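Local coordinates for phytase (Citrobacter braakii, PDB 3ZHC), which is a bacterial phytase of the histidine phosphatase superfamily, branch 2, whose fold combines a mixed beta sheet with flanking helices, at residues E31-I35 and A299-N303; V134-K138 and R309-K313; F157-V162 and E283-R288; Q104-D110 and V316-A322. The protein carries 2 engineered substitutions. Residues are numbered along the deposited sequence.

Contact 1: E31-I35 and A299-N303; sequences ERVVI and ALLTN
In the alpha/beta layers of the histidine phosphatase fold, an arginine from the sheet hydrogen-bonds carbonyl oxygens at the C-terminal end of a helix. Segment 31-35 is part of strand 28-38, extended from Arg32 on, with a classic beta bulge at Glu31 and Arg32 (Glu31 phi/psi -108/-35°), both facing Lys358. In segment 299-303 the helix lasts through Leu301; Thr302 leaves it (phi/psi -72/152°). Arg32 CA lies 6.7 Å from Leu300 CA, and Val34 CA 7.3 Å from Ala299 CA. Val34 (chi1 t), beta-branched as suits a strand and apolar as suits its buried place, points toward the helix, its CG2 3.7 Å from Ala299 CB and, unusually short at this resolution, 3.2 Å from Leu300 CD1. Arg32 has the reach: chi1 m, the rest extended. Its NH1 donates to Ala299 O (3.0 Å), in the last turn, and NH1 and NH2 both to Thr302 O (2.7 Å each), just past the helix. A water accepts from Arg32 NH2 and, weakly, Asn303 ND2, each 2.8 Å away.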
loop_
_atom_site.group_PDB
_atom_site.type_symbol
_atom_site.label_atom_id
_atom_site.label_comp_id
_atom_site.label_asym_id
_atom_site.label_seq_id
_atom_site.Cartn_x
_atom_site.Cartn_y
_atom_site.Cartn_z
ATOM N N GLU B 31 -17.132 -8.506 -27.187
ATOM C CA GLU B 31 -18.538 -8.853 -27.506
ATOM C C GLU B 31 -19.578 -8.340 -26.505
ATOM O O GLU B 31 -20.681 -7.998 -26.912
ATOM C CB GLU B 31 -18.677 -10.378 -27.692
ATOM C CG GLU B 31 -18.172 -10.875 -29.081
ATOM C CD GLU B 31 -18.568 -12.325 -29.391
ATOM O OE1 GLU B 31 -18.637 -13.170 -28.448
ATOM O OE2 GLU B 31 -18.807 -12.622 -30.593
ATOM N N ARG B 32 -19.224 -8.305 -25.209
ATOM C CA ARG B 32 -20.141 -7.861 -24.135
ATOM C C ARG B 32 -19.407 -7.213 -22.967
ATOM O O ARG B 32 -18.271 -7.575 -22.675
ATOM C CB ARG B 32 -20.939 -9.037 -23.567
ATOM C CG ARG B 32 -21.691 -9.853 -24.556
ATOM C CD ARG B 32 -22.474 -10.905 -23.883
ATOM N NE ARG B 32 -23.135 -11.798 -24.834
ATOM C CZ ARG B 32 -23.904 -12.839 -24.492
ATOM N NH1 ARG B 32 -24.129 -13.142 -23.202
ATOM N NH2 ARG B 32 -24.460 -13.594 -25.448
ATOM N N VAL B 33 -20.069 -6.256 -22.309
ATOM C CA VAL B 33 -19.535 -5.601 -21.110
ATOM C C VAL B 33 -20.620 -5.448 -20.039
ATOM O O VAL B 33 -21.765 -5.153 -20.338
ATOM C CB VAL B 33 -18.884 -4.199 -21.420
ATOM C CG1 VAL B 33 -18.393 -3.491 -20.120
ATOM C CG2 VAL B 33 -17.726 -4.337 -22.400
ATOM N N VAL B 34 -20.236 -5.678 -18.794
ATOM C CA VAL B 34 -21.081 -5.379 -17.654
ATOM C C VAL B 34 -20.277 -4.430 -16.805
ATOM O O VAL B 34 -19.123 -4.697 -16.523
ATOM C CB VAL B 34 -21.480 -6.612 -16.846
ATOM C CG1 VAL B 34 -22.371 -6.205 -15.641
ATOM C CG2 VAL B 34 -22.213 -7.605 -17.709
ATOM N N ILE B 35 -20.896 -3.307 -16.419
ATOM C CA ILE B 35 -20.290 -2.323 -15.540
ATOM C C ILE B 35 -21.107 -2.251 -14.277
ATOM O O ILE B 35 -22.322 -2.059 -14.350
ATOM C CB ILE B 35 -20.237 -0.917 -16.189
ATOM C CG1 ILE B 35 -19.350 -0.926 -17.434
ATOM C CG2 ILE B 35 -19.719 0.148 -15.175
ATOM C CD1 ILE B 35 -19.330 0.428 -18.223
ATOM N N ALA B 299 -25.636 -12.196 -17.640
ATOM C CA ALA B 299 -25.412 -11.213 -18.718
ATOM C C ALA B 299 -24.244 -11.578 -19.640
ATOM O O ALA B 299 -24.299 -11.313 -20.829
ATOM C CB ALA B 299 -25.215 -9.808 -18.135
ATOM N N LEU B 300 -23.201 -12.183 -19.072
ATOM C CA LEU B 300 -22.028 -12.640 -19.841
ATOM C C LEU B 300 -22.230 -14.013 -20.529
ATOM O O LEU B 300 -21.645 -14.252 -21.584
ATOM C CB LEU B 300 -20.769 -12.659 -18.945
ATOM C CG LEU B 300 -19.885 -11.392 -18.917
ATOM C CD1 LEU B 300 -20.658 -10.097 -19.085
ATOM C CD2 LEU B 300 -19.027 -11.359 -17.639
ATOM N N LEU B 301 -23.067 -14.886 -19.941
ATOM C CA LEU B 301 -23.270 -16.275 -20.453
ATOM C C LEU B 301 -24.397 -16.526 -21.456
ATOM O O LEU B 301 -24.176 -17.236 -22.442
ATOM C CB LEU B 301 -23.505 -17.251 -19.278
ATOM C CG LEU B 301 -22.339 -17.607 -18.395
ATOM C CD1 LEU B 301 -22.825 -18.591 -17.350
ATOM C CD2 LEU B 301 -21.203 -18.195 -19.204
ATOM N N THR B 302 -25.589 -15.973 -21.214
ATOM C CA THR B 302 -26.763 -16.376 -22.029
ATOM C C THR B 302 -26.756 -15.870 -23.467
ATOM O O THR B 302 -26.169 -14.830 -23.778
ATOM C CB THR B 302 -28.108 -15.986 -21.378
ATOM O OG1 THR B 302 -28.214 -14.562 -21.272
ATOM C CG2 THR B 302 -28.233 -16.649 -19.992
ATOM N N ASN B 303 -27.424 -16.656 -24.328
ATOM C CA ASN B 303 -27.638 -16.341 -25.734
ATOM C C ASN B 303 -29.112 -15.924 -25.985
ATOM O O ASN B 303 -29.572 -15.912 -27.131
ATOM C CB ASN B 303 -27.219 -17.546 -26.612
ATOM C CG ASN B 303 -25.679 -17.805 -26.585
ATOM O OD1 ASN B 303 -25.229 -18.944 -26.380
ATOM N ND2 ASN B 303 -24.882 -16.741 -26.791
HETATM O O HOH W 1 -24.682 -14.357 -28.178
#

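Contact 2: V134-K138 and R309-K313; sequences VHYQK and RYGIK. With FMT (formic acid), chain T.
Segment 309-313 runs almost antiparallel to 134-138 (174° between the touching parts), whose first two residues form a short, weakly bonded strand and the rest loop; Tyr310 CA is 6.2 Å from His135 CA. Arg309 comes first, in a turn, with chi1 m, chi2 t and chi3 m. Its NH1 lies 3.4 Å from Gln137 OE1, poorly angled for a hydrogen bond; a salt bridge to Asp144 matches its charge. Tyr310 (chi1 m) points its CA-CB bond at the other segment: its CB is 4.0 Å from His135 CB, its CE1 3.3 Å from Gln137 OE1, and its hydroxyl bonds to Asp144, joining apolar packing to a polar tip. Gly311 follows at phi/psi 80/43°, a positive phi that favours glycine. Gly311 and Ile312 both face Glu307, forming a G1 beta bulge in the hairpin of strands 305-307 and 312-314, which packs over Ala106 and Ile108, close to the edge strand 134-135. Ile312 (chi1 m, chi2 t) then lays CG1 over the face of the His135 imidazole, a CH-pi contact 3.8 Å from the ring centroid and 3.6 Å from His135 CD2. At the edge of that ring, with His135 chi1 m, NE2 donates to O2 of the formic acid at 2.8 Å.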
loop_
_atom_site.group_PDB
_atom_site.type_symbol
_atom_site.label_atom_id
_atom_site.label_comp_id
_atom_site.label_asym_id
_atom_site.label_seq_id
_atom_site.Cartn_x
_atom_site.Cartn_y
_atom_site.Cartn_z
ATOM N N VAL B 134 -33.577 4.149 -17.868
ATOM C CA VAL B 134 -32.901 3.801 -16.640
ATOM C C VAL B 134 -33.911 2.961 -15.877
ATOM O O VAL B 134 -34.924 3.486 -15.417
ATOM C CB VAL B 134 -32.481 5.049 -15.807
ATOM C CG1 VAL B 134 -31.828 4.630 -14.486
ATOM C CG2 VAL B 134 -31.541 5.953 -16.606
ATOM N N HIS B 135 -33.650 1.650 -15.757
ATOM C CA HIS B 135 -34.547 0.752 -15.016
ATOM C C HIS B 135 -34.283 0.828 -13.511
ATOM O O HIS B 135 -33.130 0.988 -13.071
ATOM C CB HIS B 135 -34.407 -0.703 -15.482
ATOM C CG HIS B 135 -34.819 -0.930 -16.898
ATOM N ND1 HIS B 135 -36.115 -1.215 -17.257
ATOM C CD2 HIS B 135 -34.106 -0.916 -18.041
ATOM C CE1 HIS B 135 -36.179 -1.365 -18.566
ATOM N NE2 HIS B 135 -34.971 -1.188 -19.066
ATOM N N TYR B 136 -35.360 0.711 -12.741
ATOM C CA TYR B 136 -35.318 0.704 -11.272
ATOM C C TYR B 136 -36.672 0.260 -10.743
ATOM O O TYR B 136 -37.673 0.387 -11.447
ATOM C CB TYR B 136 -34.956 2.101 -10.699
ATOM C CG TYR B 136 -35.871 3.231 -11.185
ATOM C CD1 TYR B 136 -35.608 3.888 -12.381
ATOM C CD2 TYR B 136 -36.998 3.629 -10.446
ATOM C CE1 TYR B 136 -36.438 4.927 -12.850
ATOM C CE2 TYR B 136 -37.838 4.669 -10.903
ATOM C CZ TYR B 136 -37.542 5.306 -12.113
ATOM O OH TYR B 136 -38.328 6.304 -12.574
ATOM N N GLN B 137 -36.703 -0.255 -9.509
ATOM C CA GLN B 137 -37.969 -0.658 -8.878
ATOM C C GLN B 137 -38.796 0.592 -8.644
ATOM O O GLN B 137 -38.289 1.562 -8.114
ATOM C CB GLN B 137 -37.747 -1.422 -7.550
ATOM C CG GLN B 137 -36.944 -2.725 -7.684
ATOM C CD GLN B 137 -37.611 -3.753 -8.604
ATOM O OE1 GLN B 137 -37.055 -4.130 -9.639
ATOM N NE2 GLN B 137 -38.802 -4.197 -8.231
ATOM N N LYS B 138 -40.072 0.556 -9.055
ATOM C CA LYS B 138 -40.979 1.732 -8.945
ATOM C C LYS B 138 -41.555 1.926 -7.541
ATOM O O LYS B 138 -42.029 3.031 -7.226
ATOM C CB LYS B 138 -42.095 1.674 -10.011
ATOM C CG LYS B 138 -41.567 1.675 -11.491
ATOM C CD LYS B 138 -40.894 3.002 -11.874
ATOM C CE LYS B 138 -40.348 2.990 -13.291
ATOM N NZ LYS B 138 -39.224 2.017 -13.461
ATOM N N ARG B 309 -37.441 -8.993 -13.353
ATOM C CA ARG B 309 -37.783 -7.867 -12.397
ATOM C C ARG B 309 -37.775 -6.468 -13.000
ATOM O O ARG B 309 -38.502 -5.596 -12.520
ATOM C CB ARG B 309 -36.870 -7.889 -11.166
ATOM C CG ARG B 309 -36.868 -9.218 -10.453
ATOM C CD ARG B 309 -36.220 -9.160 -9.084
ATOM N NE ARG B 309 -34.925 -8.498 -9.118
ATOM C CZ ARG B 309 -34.605 -7.327 -8.545
ATOM N NH1 ARG B 309 -35.476 -6.594 -7.820
ATOM N NH2 ARG B 309 -33.372 -6.882 -8.695
ATOM N N TYR B 310 -36.948 -6.261 -14.032
ATOM C CA TYR B 310 -36.852 -4.974 -14.754
ATOM C C TYR B 310 -37.439 -5.025 -16.185
ATOM O O TYR B 310 -37.827 -3.995 -16.715
ATOM C CB TYR B 310 -35.383 -4.498 -14.814
ATOM C CG TYR B 310 -34.696 -4.481 -13.459
ATOM C CD1 TYR B 310 -34.915 -3.444 -12.551
ATOM C CD2 TYR B 310 -33.827 -5.512 -13.082
ATOM C CE1 TYR B 310 -34.271 -3.433 -11.276
ATOM C CE2 TYR B 310 -33.183 -5.515 -11.823
ATOM C CZ TYR B 310 -33.409 -4.480 -10.933
ATOM O OH TYR B 310 -32.784 -4.497 -9.732
ATOM N N GLY B 311 -37.502 -6.215 -16.796
ATOM C CA GLY B 311 -38.005 -6.367 -18.175
ATOM C C GLY B 311 -36.944 -6.009 -19.212
ATOM O O GLY B 311 -37.243 -5.328 -20.197
ATOM N N ILE B 312 -35.708 -6.463 -18.978
ATOM C CA ILE B 312 -34.587 -6.237 -19.884
ATOM C C ILE B 312 -34.367 -7.512 -20.671
ATOM O O ILE B 312 -34.298 -8.585 -20.094
ATOM C CB ILE B 312 -33.284 -5.829 -19.119
ATOM C CG1 ILE B 312 -33.471 -4.468 -18.434
ATOM C CG2 ILE B 312 -32.079 -5.784 -20.056
ATOM C CD1 ILE B 312 -32.314 -4.048 -17.569
ATOM N N LYS B 313 -34.265 -7.390 -21.992
ATOM C CA LYS B 313 -34.000 -8.535 -22.847
ATOM C C LYS B 313 -32.498 -8.705 -22.949
ATOM O O LYS B 313 -31.839 -7.981 -23.695
ATOM C CB LYS B 313 -34.629 -8.353 -24.233
ATOM C CG LYS B 313 -36.191 -8.287 -24.222
ATOM C CD LYS B 313 -36.836 -9.634 -23.852
ATOM C CE LYS B 313 -38.371 -9.613 -24.050
ATOM N NZ LYS B 313 -39.010 -10.897 -23.576
HETATM C C FMT T . -33.699 -1.480 -22.656
HETATM O O1 FMT T . -32.865 -0.571 -22.821
HETATM O O2 FMT T . -34.620 -1.424 -21.835
#

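Contact 3: F157-V162 and E283-R288; sequences FNTLQV and EVARSR. Unlike the reference sequence in segment 157-162: Gln161 (reference Lys).
Phe157, before helix 159-169, sends its ring to helix 282-301, and the first helical turn packs beside it, in the helical part of the fold away from the main sheet. Val226 of a small hairpin also touches Phe157, Val162 and Val284. Val162 CA and Glu283 CA come closest, 5.7 Å apart. Asn158, the N-cap (chi1 t), accepts weakly at OD1 from Gln161 N (3.3 Å). With chi1 m and chi2 -52°, Phe157 puts CZ 4.0 Å from Val284 CG1 and CE1 4.3 Å from Ser287 CB. Val162 and Val284, both chi1 t, make a short contact of 3.3 Å between Val162 CG1 and Val284 CG2, apolar valines suiting this buried interface. Arg288 (chi1 m, then t and t) brings NE to the ring edge, 3.7 Å from Phe157 CZ, which lies over a guanidinium face. Glu283 CG comes 4.4 Å from CG of Gln161 (reference Lys). With no polar bond between the segments, helix packing here rests on apolar burial, with the arginine group packed against the ring edge.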
loop_
_atom_site.group_PDB
_atom_site.type_symbol
_atom_site.label_atom_id
_atom_site.label_comp_id
_atom_site.label_asym_id
_atom_site.label_seq_id
_atom_site.Cartn_x
_atom_site.Cartn_y
_atom_site.Cartn_z
ATOM N N PHE B 157 -27.413 -13.203 7.880
ATOM C CA PHE B 157 -26.081 -13.533 8.343
ATOM C C PHE B 157 -26.140 -14.454 9.544
ATOM O O PHE B 157 -27.028 -14.304 10.368
ATOM C CB PHE B 157 -25.335 -12.285 8.872
ATOM C CG PHE B 157 -25.048 -11.215 7.850
ATOM C CD1 PHE B 157 -24.404 -11.515 6.648
ATOM C CD2 PHE B 157 -25.385 -9.877 8.113
ATOM C CE1 PHE B 157 -24.122 -10.506 5.706
ATOM C CE2 PHE B 157 -25.101 -8.860 7.169
ATOM C CZ PHE B 157 -24.470 -9.182 5.973
ATOM N N ASN B 158 -25.202 -15.411 9.634
ATOM C CA ASN B 158 -24.997 -16.144 10.888
ATOM C C ASN B 158 -24.198 -15.143 11.704
ATOM O O ASN B 158 -22.975 -14.986 11.511
ATOM C CB ASN B 158 -24.271 -17.476 10.726
ATOM C CG ASN B 158 -24.172 -18.274 12.072
ATOM O OD1 ASN B 158 -23.599 -17.804 13.069
ATOM N ND2 ASN B 158 -24.737 -19.480 12.079
ATOM N N THR B 159 -24.895 -14.452 12.614
ATOM C CA THR B 159 -24.327 -13.320 13.391
ATOM C C THR B 159 -22.986 -13.567 14.101
ATOM O O THR B 159 -22.058 -12.749 13.949
ATOM C CB THR B 159 -25.349 -12.767 14.432
ATOM O OG1 THR B 159 -25.682 -13.797 15.373
ATOM C CG2 THR B 159 -26.593 -12.281 13.746
ATOM N N LEU B 160 -22.881 -14.666 14.864
ATOM C CA LEU B 160 -21.605 -14.987 15.569
ATOM C C LEU B 160 -20.480 -15.305 14.579
ATOM O O LEU B 160 -19.375 -14.816 14.731
ATOM C CB LEU B 160 -21.771 -16.127 16.607
ATOM C CG LEU B 160 -22.269 -15.694 17.993
ATOM C CD1 LEU B 160 -22.717 -16.901 18.838
ATOM C CD2 LEU B 160 -21.186 -14.865 18.742
ATOM N N GLN B 161 -20.786 -16.121 13.571
ATOM C CA GLN B 161 -19.808 -16.472 12.513
ATOM C C GLN B 161 -19.285 -15.210 11.787
ATOM O O GLN B 161 -18.075 -15.039 11.614
ATOM C CB GLN B 161 -20.443 -17.459 11.529
ATOM C CG GLN B 161 -19.580 -17.902 10.337
ATOM C CD GLN B 161 -20.223 -19.059 9.571
ATOM O OE1 GLN B 161 -20.305 -20.190 10.081
ATOM N NE2 GLN B 161 -20.669 -18.790 8.355
ATOM N N VAL B 162 -20.209 -14.340 11.391
ATOM C CA VAL B 162 -19.876 -13.086 10.680
ATOM C C VAL B 162 -19.066 -12.098 11.555
ATOM O O VAL B 162 -18.032 -11.600 11.100
ATOM C CB VAL B 162 -21.160 -12.426 10.091
ATOM C CG1 VAL B 162 -20.906 -11.043 9.597
ATOM C CG2 VAL B 162 -21.723 -13.315 8.952
ATOM N N GLU B 283 -17.384 -13.632 4.588
ATOM C CA GLU B 283 -18.630 -14.073 5.242
ATOM C C GLU B 283 -19.781 -13.065 5.056
ATOM O O GLU B 283 -20.941 -13.467 5.067
ATOM C CB GLU B 283 -18.420 -14.386 6.731
ATOM C CG GLU B 283 -17.679 -15.714 7.004
ATOM C CD GLU B 283 -16.162 -15.659 6.812
ATOM O OE1 GLU B 283 -15.594 -14.593 6.473
ATOM O OE2 GLU B 283 -15.540 -16.706 7.013
ATOM N N VAL B 284 -19.436 -11.767 4.890
ATOM C CA VAL B 284 -20.405 -10.713 4.548
ATOM C C VAL B 284 -20.520 -10.542 3.013
ATOM O O VAL B 284 -21.630 -10.577 2.478
ATOM C CB VAL B 284 -20.041 -9.369 5.223
ATOM C CG1 VAL B 284 -20.877 -8.189 4.647
ATOM C CG2 VAL B 284 -20.241 -9.477 6.723
ATOM N N ALA B 285 -19.374 -10.367 2.334
ATOM C CA ALA B 285 -19.321 -10.100 0.851
ATOM C C ALA B 285 -20.023 -11.134 -0.011
ATOM O O ALA B 285 -20.680 -10.775 -0.976
ATOM C CB ALA B 285 -17.877 -9.939 0.369
ATOM N N ARG B 286 -19.871 -12.416 0.344
ATOM C CA ARG B 286 -20.483 -13.535 -0.408
ATOM C C ARG B 286 -21.982 -13.413 -0.480
ATOM O O ARG B 286 -22.558 -13.500 -1.552
ATOM C CB ARG B 286 -20.118 -14.897 0.208
ATOM C CG ARG B 286 -18.724 -15.378 -0.073
ATOM C CD ARG B 286 -18.473 -16.788 0.564
ATOM N NE ARG B 286 -19.349 -17.819 -0.033
ATOM C CZ ARG B 286 -20.209 -18.646 0.608
ATOM N NH1 ARG B 286 -20.362 -18.646 1.938
ATOM N NH2 ARG B 286 -20.925 -19.513 -0.122
ATOM N N SER B 287 -22.610 -13.218 0.671
ATOM C CA SER B 287 -24.075 -13.047 0.741
ATOM C C SER B 287 -24.547 -11.790 -0.001
ATOM O O SER B 287 -25.458 -11.859 -0.817
ATOM C CB SER B 287 -24.519 -12.971 2.195
ATOM O OG SER B 287 -24.121 -14.151 2.908
ATOM N N ARG B 288 -23.903 -10.652 0.295
ATOM C CA ARG B 288 -24.307 -9.339 -0.268
ATOM C C ARG B 288 -24.059 -9.194 -1.763
ATOM O O ARG B 288 -24.841 -8.562 -2.443
ATOM C CB ARG B 288 -23.649 -8.169 0.499
ATOM C CG ARG B 288 -24.333 -7.816 1.776
ATOM C CD ARG B 288 -23.589 -6.716 2.539
ATOM N NE ARG B 288 -24.356 -6.216 3.707
ATOM C CZ ARG B 288 -23.844 -5.519 4.752
ATOM N NH1 ARG B 288 -22.531 -5.211 4.822
ATOM N NH2 ARG B 288 -24.662 -5.124 5.748
#

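Contact 4: Q104-D110 and V316-A322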
loop_
_atom_site.group_PDB
_atom_site.type_symbol
_atom_site.label_atom_id
_atom_site.label_comp_id
_atom_site.label_asym_id
_atom_site.label_seq_id
_atom_site.Cartn_x
_atom_site.Cartn_y
_atom_site.Cartn_z
ATOM N N GLN B 104 -29.009 -3.104 -27.407
ATOM C CA GLN B 104 -27.531 -3.049 -27.245
ATOM C C GLN B 104 -27.095 -2.504 -25.885
ATOM O O GLN B 104 -26.083 -2.953 -25.334
ATOM C CB GLN B 104 -26.882 -2.201 -28.343
ATOM C CG GLN B 104 -26.868 -2.840 -29.726
ATOM C CD GLN B 104 -25.787 -3.915 -29.863
ATOM O OE1 GLN B 104 -24.693 -3.641 -30.374
ATOM N NE2 GLN B 104 -26.084 -5.148 -29.390
ATOM N N VAL B 105 -27.850 -1.535 -25.361
ATOM C CA VAL B 105 -27.533 -0.894 -24.097
ATOM C C VAL B 105 -28.730 -0.976 -23.168
ATOM O O VAL B 105 -29.849 -0.699 -23.573
ATOM C CB VAL B 105 -27.099 0.590 -24.290
ATOM C CG1 VAL B 105 -26.785 1.253 -22.940
ATOM C CG2 VAL B 105 -25.888 0.682 -25.205
ATOM N N ALA B 106 -28.468 -1.378 -21.923
ATOM C CA ALA B 106 -29.464 -1.421 -20.862
ATOM C C ALA B 106 -28.832 -0.852 -19.580
ATOM O O ALA B 106 -27.644 -1.046 -19.334
ATOM C CB ALA B 106 -29.954 -2.819 -20.645
ATOM N N VAL B 107 -29.630 -0.147 -18.782
ATOM C CA VAL B 107 -29.164 0.432 -17.510
ATOM C C VAL B 107 -30.097 0.042 -16.363
ATOM O O VAL B 107 -31.312 0.118 -16.500
ATOM C CB VAL B 107 -29.032 1.965 -17.596
ATOM C CG1 VAL B 107 -28.689 2.579 -16.206
ATOM C CG2 VAL B 107 -27.984 2.336 -18.619
ATOM N N ILE B 108 -29.498 -0.384 -15.247
ATOM C CA ILE B 108 -30.203 -0.694 -14.006
ATOM C C ILE B 108 -29.665 0.217 -12.914
ATOM O O ILE B 108 -28.456 0.402 -12.809
ATOM C CB ILE B 108 -29.969 -2.136 -13.557
ATOM C CG1 ILE B 108 -30.539 -3.129 -14.584
ATOM C CG2 ILE B 108 -30.591 -2.376 -12.169
ATOM C CD1 ILE B 108 -30.137 -4.550 -14.322
ATOM N N ALA B 109 -30.563 0.775 -12.106
ATOM C CA ALA B 109 -30.191 1.620 -10.984
ATOM C C ALA B 109 -30.937 1.205 -9.728
ATOM O O ALA B 109 -32.101 0.720 -9.798
ATOM C CB ALA B 109 -30.469 3.098 -11.306
ATOM N N ASP B 110 -30.281 1.396 -8.576
ATOM C CA ASP B 110 -30.911 1.187 -7.296
ATOM C C ASP B 110 -31.962 2.346 -7.132
ATOM O O ASP B 110 -31.906 3.344 -7.849
ATOM C CB ASP B 110 -29.854 1.158 -6.187
ATOM C CG ASP B 110 -30.384 0.671 -4.845
ATOM O OD1 ASP B 110 -31.578 0.261 -4.712
ATOM O OD2 ASP B 110 -29.594 0.700 -3.902
ATOM N N VAL B 316 -27.087 -8.060 -23.910
ATOM C CA VAL B 316 -26.869 -6.706 -24.399
ATOM C C VAL B 316 -25.369 -6.517 -24.470
ATOM O O VAL B 316 -24.628 -7.234 -23.781
ATOM C CB VAL B 316 -27.521 -5.639 -23.481
ATOM C CG1 VAL B 316 -29.076 -5.785 -23.482
ATOM C CG2 VAL B 316 -26.966 -5.715 -22.063
ATOM N N SER B 317 -24.920 -5.576 -25.292
ATOM C CA SER B 317 -23.476 -5.303 -25.443
ATOM C C SER B 317 -22.894 -4.592 -24.227
ATOM O O SER B 317 -21.742 -4.820 -23.874
ATOM C CB SER B 317 -23.191 -4.466 -26.710
ATOM O OG SER B 317 -23.660 -5.122 -27.876
ATOM N N LEU B 318 -23.700 -3.726 -23.609
ATOM C CA LEU B 318 -23.317 -2.979 -22.417
ATOM C C LEU B 318 -24.478 -2.944 -21.442
ATOM O O LEU B 318 -25.526 -2.398 -21.760
ATOM C CB LEU B 318 -22.897 -1.548 -22.794
ATOM C CG LEU B 318 -22.565 -0.560 -21.666
ATOM C CD1 LEU B 318 -21.407 -1.070 -20.818
ATOM C CD2 LEU B 318 -22.258 0.806 -22.238
ATOM N N LEU B 319 -24.281 -3.547 -20.265
ATOM C CA LEU B 319 -25.218 -3.480 -19.147
ATOM C C LEU B 319 -24.503 -2.635 -18.094
ATOM O O LEU B 319 -23.466 -3.048 -17.585
ATOM C CB LEU B 319 -25.554 -4.875 -18.610
ATOM C CG LEU B 319 -26.434 -4.983 -17.352
ATOM C CD1 LEU B 319 -27.832 -4.444 -17.590
ATOM C CD2 LEU B 319 -26.503 -6.438 -16.828
ATOM N N PHE B 320 -25.048 -1.455 -17.786
ATOM C CA PHE B 320 -24.475 -0.539 -16.782
ATOM C C PHE B 320 -25.352 -0.608 -15.555
ATOM O O PHE B 320 -26.560 -0.400 -15.654
ATOM C CB PHE B 320 -24.415 0.877 -17.345
ATOM C CG PHE B 320 -23.845 1.903 -16.391
ATOM C CD1 PHE B 320 -22.470 2.136 -16.339
ATOM C CD2 PHE B 320 -24.697 2.647 -15.538
ATOM C CE1 PHE B 320 -21.932 3.093 -15.453
ATOM C CE2 PHE B 320 -24.161 3.612 -14.644
ATOM C CZ PHE B 320 -22.785 3.833 -14.607
ATOM N N ILE B 321 -24.753 -0.905 -14.396
ATOM C CA ILE B 321 -25.487 -1.067 -13.132
ATOM C C ILE B 321 -24.987 -0.019 -12.114
ATOM O O ILE B 321 -23.816 -0.040 -11.731
ATOM C CB ILE B 321 -25.364 -2.499 -12.562
ATOM C CG1 ILE B 321 -25.774 -3.545 -13.612
ATOM C CG2 ILE B 321 -26.229 -2.662 -11.290
ATOM C CD1 ILE B 321 -25.804 -4.981 -13.088
ATOM N N ALA B 322 -25.892 0.886 -11.702
ATOM C CA ALA B 322 -25.591 1.970 -10.747
ATOM C C ALA B 322 -25.933 1.550 -9.306
ATOM O O ALA B 322 -27.114 1.429 -8.932
ATOM C CB ALA B 322 -26.336 3.245 -11.121
#
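This is a buried parallel pairing of two neighbouring strands in the main sheet, 105-109 beside 318-322, with axes 4.7 Å apart and only 14° from parallel. The register is in step from Val105 with Leu318 to Ala109 with Ala322. Bonds zigzag as a parallel ladder requires: Leu318 N to Gln104 O (3.0 Å), Ala106 N to Leu318 O (3.1 Å), Phe320 N to Ala106 O (3.1 Å), Ile108 N to Phe320 O (3.0 Å), Ala322 N to Ile108 O (2.8 Å) and Asp110 N to Ala322 O (3.2 Å). Gln104 O also takes a weak bond from Ser317 N at 2.9 Å.

Apolar residues suit both faces because each is covered. Val105, Val107, Leu318 and Phe320 belong to the face under helix 113-126, where Val107 CG1 meets the edge of the Phe320 ring, 4.0 Å from its CD2, and Phe122 stacks on that ring. On this face too, small Ala109 and Ala322 bring their CB atoms to 4.1 Å near the C-terminal ends of the strands. On the other face, Ile108 CD1 packs 4.0 Å from Leu319 CD1, and helix 282-301 covers Leu319 and Ile321. Beyond Ala109, Asp110 leaves the sheet and its OD2 bonds to His324. Helices on both faces of parallel strands, with polar residues gathered at the strands' C-terminal ends, are typical of the alpha/beta domain of histidine phosphatases, whose active site lies at that end.

Overall arrangement
Contacts 1, 2 and 4 gather on one sheet, where strands 134-135, 105-109, 318-323 and 28-38 lie side by side in that order. Contact 4 is the middle pairing; the centres of contacts 1 and 2 lie about 10 Å from its own, and about 17 Å from each other. Backbone bonds join it to both, through Val33 and Ile35 on one side and His135 on the other. Contact 3 stands apart, its centre about 28 Å from each of the others, yet shares helix 282-301 with contact 1. Along the chain all four first segments (31-162) precede all four second ones (283-322), so sheet core and helical region are assembled from sequence far apart.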